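Local coordinates for glutamine synthetase (Helicobacter pylori, PDB 5ZLI), which belongs to the type I beta glutamine synthetases, enzymes assembled from twelve subunits that each join a beta-grasp domain to a catalytic domain, at residues G46-T49 and H50-K54; D243-Q246 and K247-V251; S325-S328 and Y329-L332; L434-K437 and Q438-K441; H471-E474 and F475-T478. All blocks are in the same frame, centred on the assembly; numbering follows the deposited sequence.

Contact 1: residues G46-T49 and H50-K54; sequences GALT and HGMLK
L53 N donates to H50 O at 3.2 Å, and L53 CG lies 4.0 Å from T49 O. The next bond round the turn, K54 N to G51 O, is equally long. The backbone of 50-53 coils like a helix but does not keep up a helix's bonding. T49 OG1 sits over the start of this turn, but it is modelled too close to M52 N, so its role there is doubtful. The apolar side of T49 is clearer. Its CG2 stands beside the backbone N and touches M52 SD at 3.4 Å, the two side chains crossing at about a right angle. This turn belongs to the beta-grasp domain, in the loop between strands 38-44 and 57-60. M52 is bent at both chi2 and chi3 (64°), which swings its methyl back along the chain. M52 CE then meets L48 CD2 at 3.5 Å and lies 3.2 Å from A47 O. L48 continues onto V27 and F29 of strand 26-32. L53 touches I12 and F15 of helix 9-20 and P79 and L81 of strand 74-81. H50 turns away and stacks its ring on F16, while A47 packs on T217 of a neighbouring subunit.

Contact 2: residues D243-Q246 and K247-V251; sequences DNVQ and KLKYV
D243-Q246 and K247-V251 follow one another on a regular alpha-helix, joined by four backbone bonds from each N-H to the carbonyl four residues earlier. The shortest is L248 N to N244 O at 2.8 Å. K249 N to V245 O is 2.9 Å and nearly straight, at 174°. The side chains that meet are V245 and K249. They lie side by side and point the same way. V245 CG1 is placed opposite the backbone N (chi1 166°) and rests on K249 CE at 3.7 Å. K249 is extended beyond CG, and its CG passes 3.6 Å from V245 O. This is the ordinary i to i+4 pairing along one face of a helix, here helix 238-258 in the catalytic domain. P377 of helix 377-393 touches V245, Q246 and K249, while K249 NZ bonds S373 O beyond them. L248 CB lies 3.3 Å from N244 O, and Y250 CB lies 3.5 Å from Q246 O. The polar ends fan out from the helix: D243 OD2 forms salt bridges with R115 and R83, K247 NZ reaches V213 O and R83 O, and Y250 OH bonds D87 OD2. Q246 is bent at chi2, and its NE2 donates to G36 O.

Contact 3: residues S325-S328 and Y329-L332; sequences STNS and YKRL
Y329 holds its CG beside the backbone N and opposite the carbonyl carbon (chi1 -63°), which lays the ring back along S325 and T326. K330 starts the same way, then bends at chi2 (-88°) and chi4, so its chain folds back toward T326 and N327, with K330 NZ 3.9 Å from T326 O. Both belong to the short helix 326-331 of the catalytic domain. It is weakly bonded, and most of its bonds have the three-residue spacing of a 3-10 turn. Y329 N donates to T326 O at 3.0 Å, from well above the carbonyl plane. K330 N to N327 O is weak. The Y329 ring meets the preceding carbonyls with its edge. T326 O lies in the ring plane, and S325 O, close to that plane, is 3.2 Å from Y329 CD2. At the far end of the ring, Y329 OH and S429 OG are hydrogen-bonded. K330 and N327 cross at about a right angle, with N327 ND2 4.1 Å from K330 CG. The ends of both turn to the carboxylate of E474 of a neighbouring subunit: K330 NZ forms a salt bridge with it, and N327 ND2 and T326 OG1 hydrogen-bond to it. R331 extends the other way, to R369 O and F370 O, and S328 OG bonds D372 OD2. S328 O takes R331 N at 3.1 Å and L332 N more weakly, while L332 CG lies 3.3 Å from the same oxygen.

Contact 4: residues L434-K437 and Q438-K441; sequences LADK and QYLK
D436 and Y439 cross at about a right angle, with the carboxylate and ring planes 69° apart. The aspartate comes to the edge of the ring, not over it. D436 OD2 lies in the ring plane, 3.9 Å from Y439 CD1. D436 O also comes near the ring, 3.4 Å from Y439 CE1. Y439 takes the less common first torsion, with CG between the backbone N and the carbonyl carbon (chi1 67°). This turns the ring back toward D436. L440 CG lies over one face of that ring, displaced toward its rim. H314 stacks on Y439 and also bonds D436 OD1 through ND1, so one residue touches both partners of the pair.

The turn joins helix 426-434 to the short helix 438-441 on the outer part of the catalytic domain. K437 O accepts from L440 N and from K441 N, each at 3.4 Å and each weak, and K441 CG lies 3.6 Å from that oxygen. A shorter bond, K441 N to Q438 O at 2.9 Å, closes the turn. L440 packs on A383 and M386 of helix 377-393. The K437 chain is extended beyond CG, while that of K441 bends at chi3 (-94°), which brings K437 NZ and K441 NZ to 5.5 Å. Both turn to E448: K441 in a salt bridge, K437 in a long, weak ion pair. The shared carboxylate would tend to offset the two like charges and favour the protonated form of both lysines.

Contact 5: residues H471-E474 and F475-T478; sequences HPFE and FITT
H471 O meets the edge of the F475 ring in its plane, 3.4 Å from F475 CD1. The H471 side chain turns the other way, and its ND1 accepts from F473 N at 2.9 Å. That bond is nearly straight (171°), in the imidazole plane. P472 follows in the first turn; its O takes a weak bond from F475 N, and F475 CB lies close to the same oxygen. F473 has CG opposite its backbone N (chi1 -166°), which carries the ring toward I476 and T477. F473 CD2 touches I476 CD1 at 3.9 Å, and F473 CE1 lies 3.4 Å from T477 OG1. F473 O accepts twice from T477: from the backbone N at 2.9 Å, in the carbonyl plane, and from OG1 at 3.2 Å, above that plane. E474 O takes two bonds from T478, from N at 2.8 Å and weakly from OG1. The E474 carboxylate reaches outward to N327 of a neighbouring subunit, whose Y159 stacks on F475. All eight residues come close to it. H471 and E474 form a capping box, E474 OE1 taking H471 N in return. The box starts helix 472-478, consistent with the C-terminal helical thong of type I glutamine synthetases.

Contact 1 lies alone in the beta-grasp domain; the other four fall in the catalytic domain. Contacts 2 and 3 are buried near the chain centre, but contact 2 is a regular alpha-helix and contact 3 a weakly bonded turn. Contacts 1 and 4 lie further out and are partly buried. Contact 1 is mainly apolar, whereas contact 4 is rich in charge. Contact 5, its centre about 31 Å from the chain centre, is buried largely by a neighbouring subunit. That subunit also meets contact 3; within the chain, contacts 3 and 5 are about 6 Å apart at their nearest atoms, without touching. Contacts 2 and 4 both pack on helix 377-393, at different places.

Contact 1: residues G46-T49 and H50-K54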
loop_
_atom_site.group_PDB
_atom_site.type_symbol
_atom_site.label_atom_id
_atom_site.label_comp_id
_atom_site.label_asym_id
_atom_site.label_seq_id
_atom_site.Cartn_x
_atom_site.Cartn_y
_atom_site.Cartn_z
ATOM N N GLY B 46 12.504 -44.646 32.503
ATOM C CA GLY B 46 11.634 -45.298 33.442
ATOM C C GLY B 46 10.873 -46.418 32.782
ATOM O O GLY B 46 10.456 -47.362 33.450
ATOM N N ALA B 47 10.668 -46.305 31.479
ATOM C CA ALA B 47 10.160 -47.375 30.658
ATOM C C ALA B 47 11.315 -48.124 30.037
ATOM O O ALA B 47 11.109 -49.001 29.187
ATOM C CB ALA B 47 9.239 -46.809 29.571
ATOM N N LEU B 48 12.522 -47.841 30.508
ATOM C CA LEU B 48 13.729 -48.474 30.013
ATOM C C LEU B 48 14.062 -49.679 30.855
ATOM O O LEU B 48 14.133 -49.586 32.084
ATOM C CB LEU B 48 14.932 -47.539 30.020
ATOM C CG LEU B 48 15.277 -46.860 28.710
ATOM C CD1 LEU B 48 16.658 -46.260 28.870
ATOM C CD2 LEU B 48 15.277 -47.909 27.638
ATOM N N THR B 49 14.287 -50.791 30.185
ATOM C CA THR B 49 14.716 -52.008 30.838
ATOM C C THR B 49 16.219 -52.111 30.818
ATOM O O THR B 49 16.897 -51.501 29.986
ATOM C CB THR B 49 14.175 -53.225 30.100
ATOM O OG1 THR B 49 15.113 -53.574 29.076
ATOM C CG2 THR B 49 12.841 -52.915 29.454
ATOM N N HIS B 50 16.746 -52.870 31.774
ATOM C CA HIS B 50 18.109 -53.357 31.631
ATOM C C HIS B 50 18.221 -54.162 30.334
ATOM O O HIS B 50 19.183 -54.012 29.568
ATOM C CB HIS B 50 18.485 -54.193 32.864
ATOM C CG HIS B 50 18.516 -53.406 34.143
ATOM N ND1 HIS B 50 19.591 -52.626 34.520
ATOM C CD2 HIS B 50 17.578 -53.241 35.109
ATOM C CE1 HIS B 50 19.327 -52.035 35.672
ATOM N NE2 HIS B 50 18.113 -52.393 36.052
ATOM N N GLY B 51 17.194 -54.966 30.039
ATOM C CA GLY B 51 17.206 -55.839 28.873
ATOM C C GLY B 51 17.172 -55.123 27.536
ATOM O O GLY B 51 17.652 -55.659 26.529
ATOM N N MET B 52 16.551 -53.939 27.484
ATOM C CA MET B 52 16.479 -53.179 26.241
ATOM C C MET B 52 17.833 -52.609 25.840
ATOM O O MET B 52 18.030 -52.281 24.667
ATOM C CB MET B 52 15.467 -52.048 26.391
ATOM C CG MET B 52 14.387 -52.011 25.350
ATOM S SD MET B 52 12.823 -51.973 26.214
ATOM C CE MET B 52 12.979 -50.415 27.053
ATOM N N LEU B 53 18.795 -52.547 26.770
ATOM C CA LEU B 53 20.142 -52.093 26.449
ATOM C C LEU B 53 21.026 -53.231 26.008
ATOM O O LEU B 53 22.126 -52.987 25.489
ATOM C CB LEU B 53 20.780 -51.396 27.658
ATOM C CG LEU B 53 20.180 -50.067 28.124
ATOM C CD1 LEU B 53 20.999 -49.411 29.241
ATOM C CD2 LEU B 53 20.121 -49.133 26.908
ATOM N N LYS B 54 20.546 -54.456 26.183
ATOM C CA LYS B 54 21.239 -55.638 25.720
ATOM C C LYS B 54 20.596 -56.078 24.422
ATOM O O LYS B 54 21.183 -55.908 23.347
ATOM C CB LYS B 54 21.181 -56.737 26.778
ATOM C CG LYS B 54 22.205 -56.591 27.916
ATOM C CD LYS B 54 23.219 -57.760 27.954
ATOM C CE LYS B 54 24.420 -57.527 27.018
ATOM N NZ LYS B 54 25.348 -58.709 26.897
#

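Contact 2: residues D243-Q246 and K247-V251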
loop_
_atom_site.group_PDB
_atom_site.type_symbol
_atom_site.label_atom_id
_atom_site.label_comp_id
_atom_site.label_asym_id
_atom_site.label_seq_id
_atom_site.Cartn_x
_atom_site.Cartn_y
_atom_site.Cartn_z
ATOM N N ASP B 243 32.379 -40.220 15.576
ATOM C CA ASP B 243 31.326 -39.910 16.530
ATOM C C ASP B 243 31.308 -38.437 16.890
ATOM O O ASP B 243 30.254 -37.799 16.877
ATOM C CB ASP B 243 31.490 -40.739 17.789
ATOM C CG ASP B 243 30.859 -42.071 17.675
ATOM O OD1 ASP B 243 30.444 -42.464 16.568
ATOM O OD2 ASP B 243 30.731 -42.717 18.716
ATOM N N ASN B 244 32.476 -37.863 17.168
ATOM C CA ASN B 244 32.475 -36.474 17.596
ATOM C C ASN B 244 32.077 -35.571 16.455
ATOM O O ASN B 244 31.503 -34.507 16.683
ATOM C CB ASN B 244 33.858 -36.058 18.101
ATOM C CG ASN B 244 34.218 -36.693 19.406
ATOM O OD1 ASN B 244 33.349 -37.038 20.205
ATOM N ND2 ASN B 244 35.504 -36.855 19.637
ATOM N N VAL B 245 32.317 -36.013 15.224
ATOM C CA VAL B 245 31.861 -35.259 14.069
ATOM C C VAL B 245 30.340 -35.179 14.062
ATOM O O VAL B 245 29.774 -34.095 13.893
ATOM C CB VAL B 245 32.427 -35.875 12.782
ATOM C CG1 VAL B 245 31.703 -35.344 11.534
ATOM C CG2 VAL B 245 33.954 -35.636 12.723
ATOM N N GLN B 246 29.648 -36.311 14.285
ATOM C CA GLN B 246 28.182 -36.262 14.396
ATOM C C GLN B 246 27.724 -35.276 15.475
ATOM O O GLN B 246 26.821 -34.468 15.240
ATOM C CB GLN B 246 27.573 -37.650 14.674
ATOM C CG GLN B 246 27.680 -38.686 13.557
ATOM C CD GLN B 246 27.146 -38.213 12.192
ATOM O OE1 GLN B 246 27.814 -37.450 11.497
ATOM N NE2 GLN B 246 25.923 -38.620 11.837
ATOM N N LYS B 247 28.327 -35.333 16.669
ATOM C CA LYS B 247 27.974 -34.394 17.742
ATOM C C LYS B 247 28.223 -32.945 17.314
ATOM O O LYS B 247 27.340 -32.092 17.448
ATOM C CB LYS B 247 28.762 -34.697 19.014
ATOM C CG LYS B 247 28.462 -35.990 19.747
ATOM C CD LYS B 247 29.061 -35.862 21.180
ATOM C CE LYS B 247 29.186 -37.192 21.910
ATOM N NZ LYS B 247 29.698 -37.052 23.281
ATOM N N LEU B 248 29.453 -32.642 16.873
ATOM C CA LEU B 248 29.818 -31.315 16.378
ATOM C C LEU B 248 28.833 -30.764 15.340
ATOM O O LEU B 248 28.395 -29.609 15.450
ATOM C CB LEU B 248 31.241 -31.368 15.803
ATOM C CG LEU B 248 32.052 -30.243 15.117
ATOM C CD1 LEU B 248 31.672 -29.950 13.667
ATOM C CD2 LEU B 248 31.927 -28.985 15.881
ATOM N N LYS B 249 28.500 -31.553 14.300
ATOM C CA LYS B 249 27.533 -31.082 13.297
ATOM C C LYS B 249 26.201 -30.696 13.944
ATOM O O LYS B 249 25.671 -29.606 13.712
ATOM C CB LYS B 249 27.324 -32.144 12.204
ATOM C CG LYS B 249 28.464 -32.263 11.146
ATOM C CD LYS B 249 28.166 -33.389 10.149
ATOM C CE LYS B 249 29.362 -33.681 9.203
ATOM N NZ LYS B 249 29.198 -34.904 8.301
ATOM N N TYR B 250 25.688 -31.555 14.810
ATOM C CA TYR B 250 24.472 -31.269 15.561
ATOM C C TYR B 250 24.605 -30.003 16.404
ATOM O O TYR B 250 23.664 -29.214 16.500
ATOM C CB TYR B 250 24.179 -32.486 16.441
ATOM C CG TYR B 250 23.056 -32.360 17.420
ATOM C CD1 TYR B 250 21.759 -32.104 17.005
ATOM C CD2 TYR B 250 23.288 -32.549 18.791
ATOM C CE1 TYR B 250 20.708 -32.013 17.925
ATOM C CE2 TYR B 250 22.235 -32.453 19.727
ATOM C CZ TYR B 250 20.956 -32.187 19.278
ATOM O OH TYR B 250 19.930 -32.095 20.175
ATOM N N VAL B 251 25.773 -29.783 17.017
ATOM C CA VAL B 251 25.896 -28.708 17.994
ATOM C C VAL B 251 25.900 -27.359 17.312
ATOM O O VAL B 251 25.370 -26.382 17.841
ATOM C CB VAL B 251 27.138 -28.904 18.882
ATOM C CG1 VAL B 251 27.363 -27.690 19.740
ATOM C CG2 VAL B 251 26.952 -30.107 19.779
#

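Contact 3: residues S325-S328 and Y329-L332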
loop_
_atom_site.group_PDB
_atom_site.type_symbol
_atom_site.label_atom_id
_atom_site.label_comp_id
_atom_site.label_asym_id
_atom_site.label_seq_id
_atom_site.Cartn_x
_atom_site.Cartn_y
_atom_site.Cartn_z
ATOM N N SER B 325 28.942 -36.315 -2.368
ATOM C CA SER B 325 27.872 -35.582 -3.025
ATOM C C SER B 325 28.437 -34.931 -4.266
ATOM O O SER B 325 29.634 -34.668 -4.369
ATOM C CB SER B 325 27.281 -34.494 -2.147
ATOM O OG SER B 325 28.271 -33.548 -1.848
ATOM N N THR B 326 27.564 -34.664 -5.213
ATOM C CA THR B 326 28.012 -33.886 -6.347
ATOM C C THR B 326 28.452 -32.487 -5.927
ATOM O O THR B 326 29.277 -31.849 -6.600
ATOM C CB THR B 326 26.907 -33.880 -7.359
ATOM O OG1 THR B 326 25.694 -33.614 -6.644
ATOM C CG2 THR B 326 26.862 -35.234 -8.004
ATOM N N ASN B 327 27.905 -31.986 -4.832
ATOM C CA ASN B 327 28.330 -30.677 -4.385
ATOM C C ASN B 327 29.797 -30.698 -3.967
ATOM O O ASN B 327 30.478 -29.666 -4.008
ATOM C CB ASN B 327 27.465 -30.217 -3.234
ATOM C CG ASN B 327 27.635 -28.787 -2.983
ATOM O OD1 ASN B 327 28.118 -28.361 -1.931
ATOM N ND2 ASN B 327 27.238 -27.996 -3.965
ATOM N N SER B 328 30.300 -31.854 -3.555
ATOM C CA SER B 328 31.722 -31.961 -3.256
ATOM C C SER B 328 32.577 -31.503 -4.420
ATOM O O SER B 328 33.584 -30.817 -4.233
ATOM C CB SER B 328 32.065 -33.387 -2.890
ATOM O OG SER B 328 31.327 -33.735 -1.748
ATOM N N TYR B 329 32.131 -31.777 -5.627
ATOM C CA TYR B 329 32.955 -31.550 -6.791
ATOM C C TYR B 329 32.881 -30.123 -7.307
ATOM O O TYR B 329 33.708 -29.750 -8.130
ATOM C CB TYR B 329 32.561 -32.549 -7.866
ATOM C CG TYR B 329 32.836 -33.926 -7.386
ATOM C CD1 TYR B 329 34.059 -34.547 -7.652
ATOM C CD2 TYR B 329 31.919 -34.590 -6.591
ATOM C CE1 TYR B 329 34.334 -35.816 -7.173
ATOM C CE2 TYR B 329 32.179 -35.869 -6.107
ATOM C CZ TYR B 329 33.383 -36.474 -6.405
ATOM O OH TYR B 329 33.623 -37.735 -5.922
ATOM N N LYS B 330 31.916 -29.322 -6.855
ATOM C CA LYS B 330 31.993 -27.883 -7.074
ATOM C C LYS B 330 33.086 -27.227 -6.247
ATOM O O LYS B 330 33.501 -26.112 -6.564
ATOM C CB LYS B 330 30.640 -27.246 -6.768
ATOM C CG LYS B 330 29.499 -28.060 -7.344
ATOM C CD LYS B 330 29.199 -27.630 -8.788
ATOM C CE LYS B 330 28.503 -28.750 -9.533
ATOM N NZ LYS B 330 27.356 -29.326 -8.816
ATOM N N ARG B 331 33.531 -27.885 -5.186
ATOM C CA ARG B 331 34.614 -27.425 -4.337
ATOM C C ARG B 331 35.986 -27.811 -4.880
ATOM O O ARG B 331 36.956 -27.072 -4.656
ATOM C CB ARG B 331 34.414 -27.991 -2.939
ATOM C CG ARG B 331 35.596 -27.899 -2.022
ATOM C CD ARG B 331 35.203 -28.379 -0.644
ATOM N NE ARG B 331 36.345 -28.472 0.261
ATOM C CZ ARG B 331 37.141 -29.537 0.371
ATOM N NH1 ARG B 331 36.921 -30.633 -0.351
ATOM N NH2 ARG B 331 38.164 -29.507 1.215
ATOM N N LEU B 332 36.089 -28.957 -5.569
ATOM C CA LEU B 332 37.357 -29.496 -6.058
ATOM C C LEU B 332 37.800 -28.841 -7.366
ATOM O O LEU B 332 38.231 -29.512 -8.314
ATOM C CB LEU B 332 37.204 -31.006 -6.235
ATOM C CG LEU B 332 36.675 -31.698 -4.949
ATOM C CD1 LEU B 332 36.466 -33.214 -5.146
ATOM C CD2 LEU B 332 37.441 -31.395 -3.618
#

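Contact 4: residues L434-K437 and Q438-K441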
loop_
_atom_site.group_PDB
_atom_site.type_symbol
_atom_site.label_atom_id
_atom_site.label_comp_id
_atom_site.label_asym_id
_atom_site.label_seq_id
_atom_site.Cartn_x
_atom_site.Cartn_y
_atom_site.Cartn_z
ATOM N N LEU B 434 34.070 -48.526 -8.023
ATOM C CA LEU B 434 33.530 -49.830 -8.370
ATOM C C LEU B 434 34.532 -50.658 -9.147
ATOM O O LEU B 434 34.489 -51.886 -9.079
ATOM C CB LEU B 434 32.255 -49.651 -9.182
ATOM C CG LEU B 434 31.073 -49.169 -8.365
ATOM C CD1 LEU B 434 29.871 -48.859 -9.263
ATOM C CD2 LEU B 434 30.736 -50.262 -7.391
ATOM N N ALA B 435 35.452 -50.018 -9.856
ATOM C CA ALA B 435 36.496 -50.716 -10.589
ATOM C C ALA B 435 37.741 -50.964 -9.747
ATOM O O ALA B 435 38.729 -51.497 -10.254
ATOM C CB ALA B 435 36.862 -49.943 -11.844
ATOM N N ASP B 436 37.714 -50.595 -8.476
ATOM C CA ASP B 436 38.810 -50.791 -7.530
ATOM C C ASP B 436 38.183 -50.868 -6.149
ATOM O O ASP B 436 38.115 -49.889 -5.403
ATOM C CB ASP B 436 39.834 -49.666 -7.542
ATOM C CG ASP B 436 41.072 -50.050 -6.814
ATOM O OD1 ASP B 436 41.959 -49.183 -6.639
ATOM O OD2 ASP B 436 41.090 -51.198 -6.313
ATOM N N LYS B 437 37.699 -52.043 -5.803
ATOM C CA LYS B 437 36.955 -52.175 -4.579
ATOM C C LYS B 437 37.583 -53.182 -3.650
ATOM O O LYS B 437 37.075 -53.381 -2.540
ATOM C CB LYS B 437 35.507 -52.551 -4.922
ATOM C CG LYS B 437 35.387 -53.321 -6.238
ATOM C CD LYS B 437 33.932 -53.613 -6.605
ATOM C CE LYS B 437 33.815 -54.476 -7.868
ATOM N NZ LYS B 437 32.411 -54.589 -8.397
ATOM N N GLN B 438 38.727 -53.752 -4.029
ATOM C CA GLN B 438 39.218 -54.906 -3.282
ATOM C C GLN B 438 39.855 -54.504 -1.961
ATOM O O GLN B 438 39.689 -55.199 -0.960
ATOM C CB GLN B 438 40.181 -55.731 -4.132
ATOM C CG GLN B 438 40.129 -57.216 -3.792
ATOM C CD GLN B 438 38.712 -57.781 -3.854
ATOM O OE1 GLN B 438 38.196 -58.314 -2.866
ATOM N NE2 GLN B 438 38.075 -57.658 -5.016
ATOM N N TYR B 439 40.578 -53.393 -1.928
ATOM C CA TYR B 439 41.227 -53.012 -0.688
ATOM C C TYR B 439 40.230 -52.696 0.410
ATOM O O TYR B 439 40.616 -52.660 1.581
ATOM C CB TYR B 439 42.118 -51.807 -0.916
ATOM C CG TYR B 439 41.342 -50.577 -1.253
ATOM C CD1 TYR B 439 40.912 -50.342 -2.550
ATOM C CD2 TYR B 439 40.994 -49.665 -0.264
ATOM C CE1 TYR B 439 40.191 -49.221 -2.858
ATOM C CE2 TYR B 439 40.256 -48.540 -0.569
ATOM C CZ TYR B 439 39.865 -48.323 -1.869
ATOM O OH TYR B 439 39.134 -47.198 -2.178
ATOM N N LEU B 440 38.970 -52.444 0.063
ATOM C CA LEU B 440 37.920 -52.287 1.065
ATOM C C LEU B 440 37.337 -53.622 1.502
ATOM O O LEU B 440 36.900 -53.751 2.650
ATOM C CB LEU B 440 36.799 -51.433 0.497
ATOM C CG LEU B 440 37.220 -50.016 0.212
ATOM C CD1 LEU B 440 36.254 -49.377 -0.793
ATOM C CD2 LEU B 440 37.208 -49.312 1.562
ATOM N N LYS B 441 37.319 -54.622 0.610
ATOM C CA LYS B 441 36.649 -55.885 0.891
ATOM C C LYS B 441 37.482 -56.816 1.750
ATOM O O LYS B 441 36.975 -57.867 2.155
ATOM C CB LYS B 441 36.231 -56.566 -0.407
ATOM C CG LYS B 441 34.991 -55.919 -0.949
ATOM C CD LYS B 441 34.132 -56.846 -1.765
ATOM C CE LYS B 441 34.473 -56.724 -3.227
ATOM N NZ LYS B 441 33.680 -57.653 -4.071
#

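Contact 5: residues H471-E474 and F475-T478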
loop_
_atom_site.group_PDB
_atom_site.type_symbol
_atom_site.label_atom_id
_atom_site.label_comp_id
_atom_site.label_asym_id
_atom_site.label_seq_id
_atom_site.Cartn_x
_atom_site.Cartn_y
_atom_site.Cartn_z
ATOM N N HIS B 471 19.765 -26.693 -14.855
ATOM C CA HIS B 471 20.566 -25.785 -14.077
ATOM C C HIS B 471 20.445 -24.378 -14.654
ATOM O O HIS B 471 20.576 -24.193 -15.872
ATOM C CB HIS B 471 22.032 -26.244 -14.080
ATOM C CG HIS B 471 22.913 -25.491 -13.128
ATOM N ND1 HIS B 471 23.174 -24.142 -13.261
ATOM C CD2 HIS B 471 23.638 -25.911 -12.064
ATOM C CE1 HIS B 471 23.998 -23.760 -12.301
ATOM N NE2 HIS B 471 24.301 -24.816 -11.564
ATOM N N PRO B 472 20.225 -23.387 -13.825
ATOM C CA PRO B 472 20.063 -22.003 -14.302
ATOM C C PRO B 472 21.173 -21.465 -15.195
ATOM O O PRO B 472 20.947 -20.519 -15.936
ATOM C CB PRO B 472 20.018 -21.201 -12.995
ATOM C CG PRO B 472 20.558 -22.144 -11.946
ATOM C CD PRO B 472 20.150 -23.488 -12.363
ATOM N N PHE B 473 22.377 -22.020 -15.147
ATOM C CA PHE B 473 23.394 -21.445 -16.010
ATOM C C PHE B 473 23.195 -21.904 -17.446
ATOM O O PHE B 473 23.518 -21.174 -18.394
ATOM C CB PHE B 473 24.788 -21.822 -15.526
ATOM C CG PHE B 473 25.866 -20.997 -16.160
ATOM C CD1 PHE B 473 26.661 -21.516 -17.164
ATOM C CD2 PHE B 473 26.040 -19.665 -15.790
ATOM C CE1 PHE B 473 27.647 -20.723 -17.766
ATOM C CE2 PHE B 473 27.020 -18.882 -16.378
ATOM C CZ PHE B 473 27.828 -19.409 -17.371
ATOM N N GLU B 474 22.616 -23.088 -17.624
ATOM C CA GLU B 474 22.277 -23.535 -18.963
ATOM C C GLU B 474 21.309 -22.557 -19.622
ATOM O O GLU B 474 21.238 -22.463 -20.861
ATOM C CB GLU B 474 21.688 -24.942 -18.889
ATOM C CG GLU B 474 22.581 -25.914 -18.148
ATOM C CD GLU B 474 21.972 -27.315 -17.942
ATOM O OE1 GLU B 474 20.741 -27.475 -17.743
ATOM O OE2 GLU B 474 22.759 -28.279 -17.957
ATOM N N PHE B 475 20.557 -21.829 -18.804
ATOM C CA PHE B 475 19.670 -20.816 -19.340
ATOM C C PHE B 475 20.432 -19.594 -19.819
ATOM O O PHE B 475 20.036 -18.965 -20.794
ATOM C CB PHE B 475 18.627 -20.478 -18.288
ATOM C CG PHE B 475 17.609 -21.557 -18.112
ATOM C CD1 PHE B 475 17.915 -22.726 -17.463
ATOM C CD2 PHE B 475 16.332 -21.387 -18.590
ATOM C CE1 PHE B 475 16.987 -23.714 -17.323
ATOM C CE2 PHE B 475 15.393 -22.381 -18.441
ATOM C CZ PHE B 475 15.728 -23.551 -17.809
ATOM N N ILE B 476 21.550 -19.268 -19.193
ATOM C CA ILE B 476 22.371 -18.187 -19.715
ATOM C C ILE B 476 23.082 -18.638 -20.983
ATOM O O ILE B 476 23.271 -17.854 -21.926
ATOM C CB ILE B 476 23.342 -17.707 -18.615
ATOM C CG1 ILE B 476 22.524 -17.119 -17.474
ATOM C CG2 ILE B 476 24.311 -16.647 -19.101
ATOM C CD1 ILE B 476 23.272 -16.983 -16.203
ATOM N N THR B 477 23.466 -19.914 -21.037
ATOM C CA THR B 477 24.314 -20.388 -22.121
ATOM C C THR B 477 23.508 -20.709 -23.360
ATOM O O THR B 477 23.883 -20.340 -24.477
ATOM C CB THR B 477 25.052 -21.647 -21.686
ATOM O OG1 THR B 477 25.899 -21.353 -20.576
ATOM C CG2 THR B 477 25.901 -22.123 -22.851
ATOM N N THR B 478 22.444 -21.480 -23.161
ATOM C CA THR B 478 21.768 -22.218 -24.202
ATOM C C THR B 478 20.396 -21.653 -24.552
ATOM O O THR B 478 19.902 -21.902 -25.655
ATOM C CB THR B 478 21.608 -23.683 -23.752
ATOM O OG1 THR B 478 22.804 -24.098 -23.065
ATOM C CG2 THR B 478 21.375 -24.573 -24.946
#